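Local atomic coordinates of mandelate racemase / muconate lactonizing enzyme family protein (Agrobacterium tumefaciens, PDB entry 4DXK), a protein that probably acts as a lyase or racemase on a hydroxy-acid-like substrate, as a member of the mandelate racemase subgroup of the enolase superfamily. Residues A[8-11]-A[17-20]; A[108-113]-A[368-373]. One frame throughout, in Å; residues are numbered along the deposited sequence. Where two conformers were deposited one is given.

Contact 1 of 2, residues A[8-11]-A[17-20]; sequences TVRV and LLWV
Val9 and Trp19 form the hydrogen-bonded pair of a buried antiparallel beta hairpin in the N-terminal domain, where strand 3-11 turns back into strand 17-24 within a four-stranded sheet. Two backbone bonds tie them: Val9 N to Trp19 O at 2.9 Å, and the straighter Trp19 N to Val9 O at 3.0 Å (177° at the hydrogen). Thr8 and Val20 make the neighbouring non-hydrogen-bonded pair. Further along, one water bridges the strands, accepting from Val11 N and lying 2.7 Å from Leu17 O, to which it can donate.

With CG anti to the carbonyl carbon (chi1 -64°), the Trp19 ring lies along the strand toward Val11, whose CG2 meets the ring edge in plane, 3.9 Å from Trp19 CZ3. The beta-branched valines suit the extended backbone, and Val9 CB packs 4.2 Å from Trp19 CB, while Trp19 NE1 bonds to Glu33 on strand 30-35. On the other face Leu18 reaches over the partner strand, setting CD1 3.7 Å from Arg10 CG, against the aliphatic part of the arginine.

The carboxylate of Glu42 holds Arg10 NE in a salt bridge and also takes Thr8 OG1, tying strand 3-11 to helix 38-53. Backbone bonds thus join the strands, apolar side chains pack on both faces, and the polar ends of Thr8, Arg10 and Trp19 find partners beyond the pair.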
ATOM      1  N   THR A   8      21.464 -40.474 -21.030  1.00  9.92           N
ATOM      2  CA  THR A   8      21.186 -40.411 -19.606  1.00 10.18           C
ATOM      3  C   THR A   8      21.818 -41.606 -18.911  1.00  9.87           C
ATOM      4  O   THR A   8      21.881 -42.703 -19.475  1.00 10.75           O
ATOM      5  CB  THR A   8      19.686 -40.377 -19.323  1.00  9.71           C
ATOM      6  OG1 THR A   8      19.038 -41.416 -20.068  1.00 10.89           O
ATOM      7  CG2 THR A   8      19.098 -39.024 -19.718  1.00 11.13           C
ATOM      8  N   VAL A   9      22.283 -41.390 -17.683  1.00 10.15           N
ATOM      9  CA  VAL A   9      22.960 -42.418 -16.903  1.00 10.64           C
ATOM     10  C   VAL A   9      22.367 -42.437 -15.505  1.00 10.17           C
ATOM     11  O   VAL A   9      22.196 -41.383 -14.878  1.00 10.58           O
ATOM     12  CB  VAL A   9      24.472 -42.135 -16.796  1.00 11.35           C
ATOM     13  CG1 VAL A   9      25.181 -43.245 -16.029  1.00 14.16           C
ATOM     14  CG2 VAL A   9      25.087 -41.972 -18.172  1.00 14.74           C
ATOM     15  N   ARG A  10      22.057 -43.640 -15.030  1.00 10.97           N
ATOM     16  CA  ARG A  10      21.611 -43.852 -13.660  1.00 10.33           C
ATOM     17  C   ARG A  10      22.430 -44.969 -13.033  1.00 12.47           C
ATOM     18  O   ARG A  10      22.985 -45.820 -13.740  1.00 13.08           O
ATOM     19  CB  ARG A  10      20.122 -44.211 -13.597  1.00 11.70           C
ATOM     20  CG  ARG A  10      19.210 -43.056 -13.980  1.00 12.09           C
ATOM     21  CD  ARG A  10      17.729 -43.364 -13.776  1.00 16.43           C
ATOM     22  NE  ARG A  10      17.227 -44.362 -14.717  1.00 16.23           N
ATOM     23  CZ  ARG A  10      16.950 -45.622 -14.400  1.00 19.31           C
ATOM     24  NH1 ARG A  10      17.121 -46.051 -13.155  1.00 21.43           N
ATOM     25  NH2 ARG A  10      16.501 -46.454 -15.329  1.00 24.17           N
ATOM     26  N   VAL A  11      22.497 -44.970 -11.706  1.00 12.24           N
ATOM     27  CA  VAL A  11      23.144 -46.052 -10.969  1.00 14.99           C
ATOM     28  C   VAL A  11      22.221 -46.573  -9.872  1.00 15.34           C
ATOM     29  O   VAL A  11      21.609 -45.799  -9.131  1.00 15.08           O
ATOM     30  CB  VAL A  11      24.515 -45.631 -10.388  1.00 17.32           C
ATOM     31  CG1 VAL A  11      25.485 -45.300 -11.508  1.00 19.12           C
ATOM     32  CG2 VAL A  11      24.375 -44.450  -9.437  1.00 18.75           C
ATOM     33  N   LEU A  17      19.909 -40.013  -8.261  1.00 10.36           N
ATOM     34  CA  LEU A  17      20.781 -39.287  -9.173  1.00 10.47           C
ATOM     35  C   LEU A  17      20.497 -39.553 -10.646  1.00  9.44           C
ATOM     36  O   LEU A  17      20.206 -40.687 -11.044  1.00 10.20           O
ATOM     37  CB  LEU A  17      22.247 -39.611  -8.869  1.00 13.91           C
ATOM     38  CG  LEU A  17      22.831 -38.771  -7.733  1.00 16.33           C
ATOM     39  CD1 LEU A  17      24.105 -39.388  -7.178  1.00 21.79           C
ATOM     40  CD2 LEU A  17      23.104 -37.354  -8.202  1.00 18.66           C
ATOM     41  N   LEU A  18      20.609 -38.509 -11.457  1.00  9.83           N
ATOM     42  CA  LEU A  18      20.550 -38.647 -12.900  1.00  9.44           C
ATOM     43  C   LEU A  18      21.661 -37.819 -13.515  1.00  8.47           C
ATOM     44  O   LEU A  18      21.812 -36.640 -13.174  1.00  9.62           O
ATOM     45  CB  LEU A  18      19.204 -38.151 -13.442  1.00  9.54           C
ATOM     46  CG  LEU A  18      19.062 -38.234 -14.965  1.00  9.83           C
ATOM     47  CD1 LEU A  18      19.072 -39.684 -15.421  1.00 11.74           C
ATOM     48  CD2 LEU A  18      17.817 -37.539 -15.470  1.00 12.13           C
ATOM     49  N   TRP A  19      22.429 -38.420 -14.423  1.00  8.55           N
ATOM     50  CA  TRP A  19      23.369 -37.666 -15.249  1.00  8.61           C
ATOM     51  C   TRP A  19      22.844 -37.549 -16.666  1.00  8.51           C
ATOM     52  O   TRP A  19      22.226 -38.482 -17.205  1.00  9.28           O
ATOM     53  CB  TRP A  19      24.777 -38.280 -15.220  1.00  9.60           C
ATOM     54  CG  TRP A  19      25.328 -38.203 -13.851  1.00  9.81           C
ATOM     55  CD1 TRP A  19      25.955 -37.133 -13.282  1.00  9.31           C
ATOM     56  CD2 TRP A  19      25.216 -39.196 -12.828  1.00 11.81           C
ATOM     57  NE1 TRP A  19      26.283 -37.415 -11.979  1.00 10.47           N
ATOM     58  CE2 TRP A  19      25.828 -38.673 -11.670  1.00 10.94           C
ATOM     59  CE3 TRP A  19      24.666 -40.482 -12.778  1.00 12.02           C
ATOM     60  CZ2 TRP A  19      25.906 -39.392 -10.473  1.00 12.30           C
ATOM     61  CZ3 TRP A  19      24.745 -41.193 -11.593  1.00 13.27           C
ATOM     62  CH2 TRP A  19      25.362 -40.649 -10.460  1.00 13.88           C
ATOM     63  N   VAL A  20      23.071 -36.383 -17.259  1.00  9.12           N
ATOM     64  CA  VAL A  20      22.711 -36.124 -18.643  1.00  9.61           C
ATOM     65  C   VAL A  20      23.989 -35.750 -19.368  1.00 10.29           C
ATOM     66  O   VAL A  20      24.695 -34.815 -18.962  1.00 11.78           O
ATOM     67  CB  VAL A  20      21.695 -34.967 -18.738  1.00 10.56           C
ATOM     68  CG1 VAL A  20      21.419 -34.595 -20.198  1.00 12.22           C
ATOM     69  CG2 VAL A  20      20.405 -35.327 -18.024  1.00 11.36           C
TER
HETATM   70  O   HOH W   1      20.586 -43.257 -10.336  1.00 13.22           O

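Contact 2 of 2, residues A[108-113]-A[368-373]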
ATOM      1  N   GLY A 108      31.892 -14.794 -15.838  1.00  8.95           N
ATOM      2  CA  GLY A 108      32.351 -13.434 -15.585  1.00  9.37           C
ATOM      3  C   GLY A 108      33.617 -13.335 -14.756  1.00  8.92           C
ATOM      4  O   GLY A 108      34.045 -12.230 -14.382  1.00 10.82           O
ATOM      5  N   GLY A 109      34.245 -14.470 -14.472  1.00  9.36           N
ATOM      6  CA  GLY A 109      35.543 -14.471 -13.828  1.00  9.32           C
ATOM      7  C   GLY A 109      35.556 -15.024 -12.418  1.00  8.76           C
ATOM      8  O   GLY A 109      34.512 -15.107 -11.765  1.00  9.12           O
ATOM      9  N   PHE A 110      36.736 -15.407 -11.951  1.00  9.40           N
ATOM     10  CA  PHE A 110      36.914 -15.848 -10.570  1.00 10.62           C
ATOM     11  C   PHE A 110      36.960 -14.638  -9.649  1.00 12.46           C
ATOM     12  O   PHE A 110      38.035 -14.068  -9.413  1.00 15.82           O
ATOM     13  CB  PHE A 110      38.219 -16.626 -10.422  1.00 10.06           C
ATOM     14  CG  PHE A 110      38.191 -18.001 -11.025  1.00 10.67           C
ATOM     15  CD1 PHE A 110      38.461 -18.194 -12.379  1.00 11.14           C
ATOM     16  CD2 PHE A 110      37.940 -19.109 -10.229  1.00 10.48           C
ATOM     17  CE1 PHE A 110      38.459 -19.473 -12.930  1.00 12.05           C
ATOM     18  CE2 PHE A 110      37.924 -20.391 -10.770  1.00 11.42           C
ATOM     19  CZ  PHE A 110      38.188 -20.576 -12.125  1.00 11.89           C
ATOM     20  N   SER A 111      35.817 -14.249  -9.101  1.00  9.25           N
ATOM     21  CA  SER A 111      35.786 -13.131  -8.173  1.00  9.45           C
ATOM     22  C   SER A 111      36.484 -13.474  -6.862  1.00  9.97           C
ATOM     23  O   SER A 111      36.953 -12.586  -6.152  1.00 12.03           O
ATOM     24  CB  SER A 111      34.353 -12.672  -7.958  1.00  9.30           C
ATOM     25  OG  SER A 111      33.769 -12.331  -9.208  1.00  9.82           O
ATOM     26  N   ARG A 112      36.554 -14.766  -6.563  1.00 10.12           N
ATOM     27  CA  ARG A 112      37.351 -15.295  -5.459  1.00  9.96           C
ATOM     28  C   ARG A 112      37.901 -16.631  -5.946  1.00  9.80           C
ATOM     29  O   ARG A 112      37.365 -17.231  -6.884  1.00 11.42           O
ATOM     30  CB  ARG A 112      36.491 -15.467  -4.194  1.00 10.69           C
ATOM     31  CG  ARG A 112      35.251 -16.341  -4.410  1.00  9.50           C
ATOM     32  CD  ARG A 112      34.300 -16.359  -3.207  1.00  9.64           C
ATOM     33  NE  ARG A 112      33.790 -15.027  -2.905  1.00 10.38           N
ATOM     34  CZ  ARG A 112      32.770 -14.449  -3.531  1.00  9.60           C
ATOM     35  NH1 ARG A 112      32.113 -15.084  -4.491  1.00  9.99           N
ATOM     36  NH2 ARG A 112      32.403 -13.218  -3.193  1.00 11.64           N
ATOM     37  N   ARG A 113      38.954 -17.104  -5.289  0.52 11.69           N
ATOM     38  CA  ARG A 113      39.615 -18.344  -5.678  0.52 13.76           C
ATOM     39  C   ARG A 113      39.107 -19.528  -4.860  0.52 11.60           C
ATOM     40  O   ARG A 113      39.276 -20.685  -5.241  0.52 14.03           O
ATOM     41  CB  ARG A 113      41.128 -18.196  -5.514  0.52 15.91           C
ATOM     42  CG  ARG A 113      41.762 -17.184  -6.458  0.52 27.16           C
ATOM     43  CD  ARG A 113      41.713 -17.680  -7.895  0.52 31.43           C
ATOM     44  NE  ARG A 113      42.072 -16.635  -8.849  0.52 27.17           N
ATOM     45  CZ  ARG A 113      42.091 -16.802 -10.168  0.52 20.94           C
ATOM     46  NH1 ARG A 113      41.776 -17.975 -10.698  0.52 21.91           N
ATOM     47  NH2 ARG A 113      42.424 -15.794 -10.959  0.52 23.21           N
ATOM     48  N   ILE A 368      36.267 -24.105   0.001  1.00 11.89           N
ATOM     49  CA  ILE A 368      36.134 -25.007  -1.139  1.00 12.37           C
ATOM     50  C   ILE A 368      36.485 -24.288  -2.439  1.00 11.98           C
ATOM     51  O   ILE A 368      36.236 -23.083  -2.589  1.00 12.84           O
ATOM     52  CB  ILE A 368      34.709 -25.628  -1.186  1.00 11.03           C
ATOM     53  CG1 ILE A 368      34.602 -26.727  -2.247  1.00 13.74           C
ATOM     54  CG2 ILE A 368      33.644 -24.554  -1.401  1.00 12.93           C
ATOM     55  CD1 ILE A 368      33.337 -27.569  -2.108  1.00 14.14           C
ATOM     56  N   THR A 369      37.095 -25.020  -3.365  1.00 11.47           N
ATOM     57  CA  THR A 369      37.374 -24.489  -4.693  1.00 12.61           C
ATOM     58  C   THR A 369      37.098 -25.541  -5.762  1.00 11.44           C
ATOM     59  O   THR A 369      36.870 -26.709  -5.443  1.00 12.21           O
ATOM     60  CB  THR A 369      38.812 -23.954  -4.800  1.00 12.21           C
ATOM     61  OG1 THR A 369      38.939 -23.170  -5.994  1.00 13.96           O
ATOM     62  CG2 THR A 369      39.822 -25.093  -4.817  1.00 14.29           C
ATOM     63  N   VAL A 370      37.103 -25.128  -7.026  1.00 10.61           N
ATOM     64  CA  VAL A 370      36.812 -26.041  -8.126  1.00 11.16           C
ATOM     65  C   VAL A 370      37.998 -26.947  -8.463  1.00 11.04           C
ATOM     66  O   VAL A 370      39.153 -26.595  -8.209  1.00 11.63           O
ATOM     67  CB  VAL A 370      36.394 -25.273  -9.399  1.00  9.74           C
ATOM     68  CG1 VAL A 370      35.091 -24.520  -9.154  1.00 12.58           C
ATOM     69  CG2 VAL A 370      37.492 -24.311  -9.846  1.00 12.50           C
ATOM     70  N   PRO A 371      37.726 -28.135  -9.035  1.00 11.27           N
ATOM     71  CA  PRO A 371      38.835 -28.887  -9.620  1.00 11.80           C
ATOM     72  C   PRO A 371      39.357 -28.118 -10.830  1.00 11.62           C
ATOM     73  O   PRO A 371      38.616 -27.350 -11.440  1.00 12.47           O
ATOM     74  CB  PRO A 371      38.181 -30.198 -10.063  1.00 12.76           C
ATOM     75  CG  PRO A 371      36.759 -29.857 -10.293  1.00 13.66           C
ATOM     76  CD  PRO A 371      36.418 -28.750  -9.321  1.00 12.71           C
ATOM     77  N   PRO A 372      40.633 -28.312 -11.176  1.00 13.52           N
ATOM     78  CA  PRO A 372      41.216 -27.560 -12.296  1.00 14.04           C
ATOM     79  C   PRO A 372      40.708 -28.034 -13.657  1.00 14.08           C
ATOM     80  O   PRO A 372      40.261 -29.176 -13.812  1.00 15.65           O
ATOM     81  CB  PRO A 372      42.713 -27.861 -12.170  1.00 15.46           C
ATOM     82  CG  PRO A 372      42.755 -29.222 -11.541  1.00 16.94           C
ATOM     83  CD  PRO A 372      41.611 -29.218 -10.550  1.00 14.32           C
ATOM     84  N   GLY A 373      40.781 -27.149 -14.643  1.00 13.39           N
ATOM     85  CA  GLY A 373      40.477 -27.532 -16.006  1.00 14.49           C
ATOM     86  C   GLY A 373      39.279 -26.828 -16.604  1.00 11.25           C
ATOM     87  O   GLY A 373      38.565 -26.072 -15.940  1.00 12.12           O
TER
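The loop 108-113 and the end of strand 367-369 with the loop that follows approach without pairing as strands, their closest CA atoms being Arg113 and Thr369, 6.6 Å apart. One hydrogen bond joins them, from Thr369 OG1 to Arg113 O at 2.6 Å, with a C=O...donor angle of 165°. The hydroxyl lies anti to its own backbone N (chi1 -167°), which directs it across to the carbonyl; threonine, beta-branched, suits the extended backbone and carries a hydroxyl that can donate to a carbonyl.

Beside this bond, Phe110 and Val370 come from opposite directions, Val370 CG2 touching the ring edge at 4.1 Å from Phe110 CE2. Both Phe110 and Thr369 pack on Leu334 of helix 323-335.

Phe110 O accepts a hydrogen bond from Gln60 of the second subunit, placing the loop, which begins at the Schellman motif of Gly108 after helix 103-106, at a subunit interface. In this enolase-superfamily fold the loop leads from the N-terminal domain into strand 115-118, and the contact sits where that strand pairs antiparallel with strand 367-369 in a small mixed sheet beside the C-terminal barrel.

Contact 1 closes before contact 2 opens along the chain, and the two do not touch: their centres lie 26 Å apart and their nearest atoms about 13 Å. They share no sheet. Contact 1 is local, joining successive strands of the N-terminal domain's antiparallel sheet, which strand 390-396 from the C-terminal end of the chain completes at one edge. Contact 2 bridges 254 intervening residues that include the parallel barrel strands and the sodium site of Glu216, Glu242 and Glu268. It brings the loop entering strand 115-118 against strand 367-369, consistent with the two ends of the barrel domain's chain meeting here, beside helix 323-335 and the second subunit.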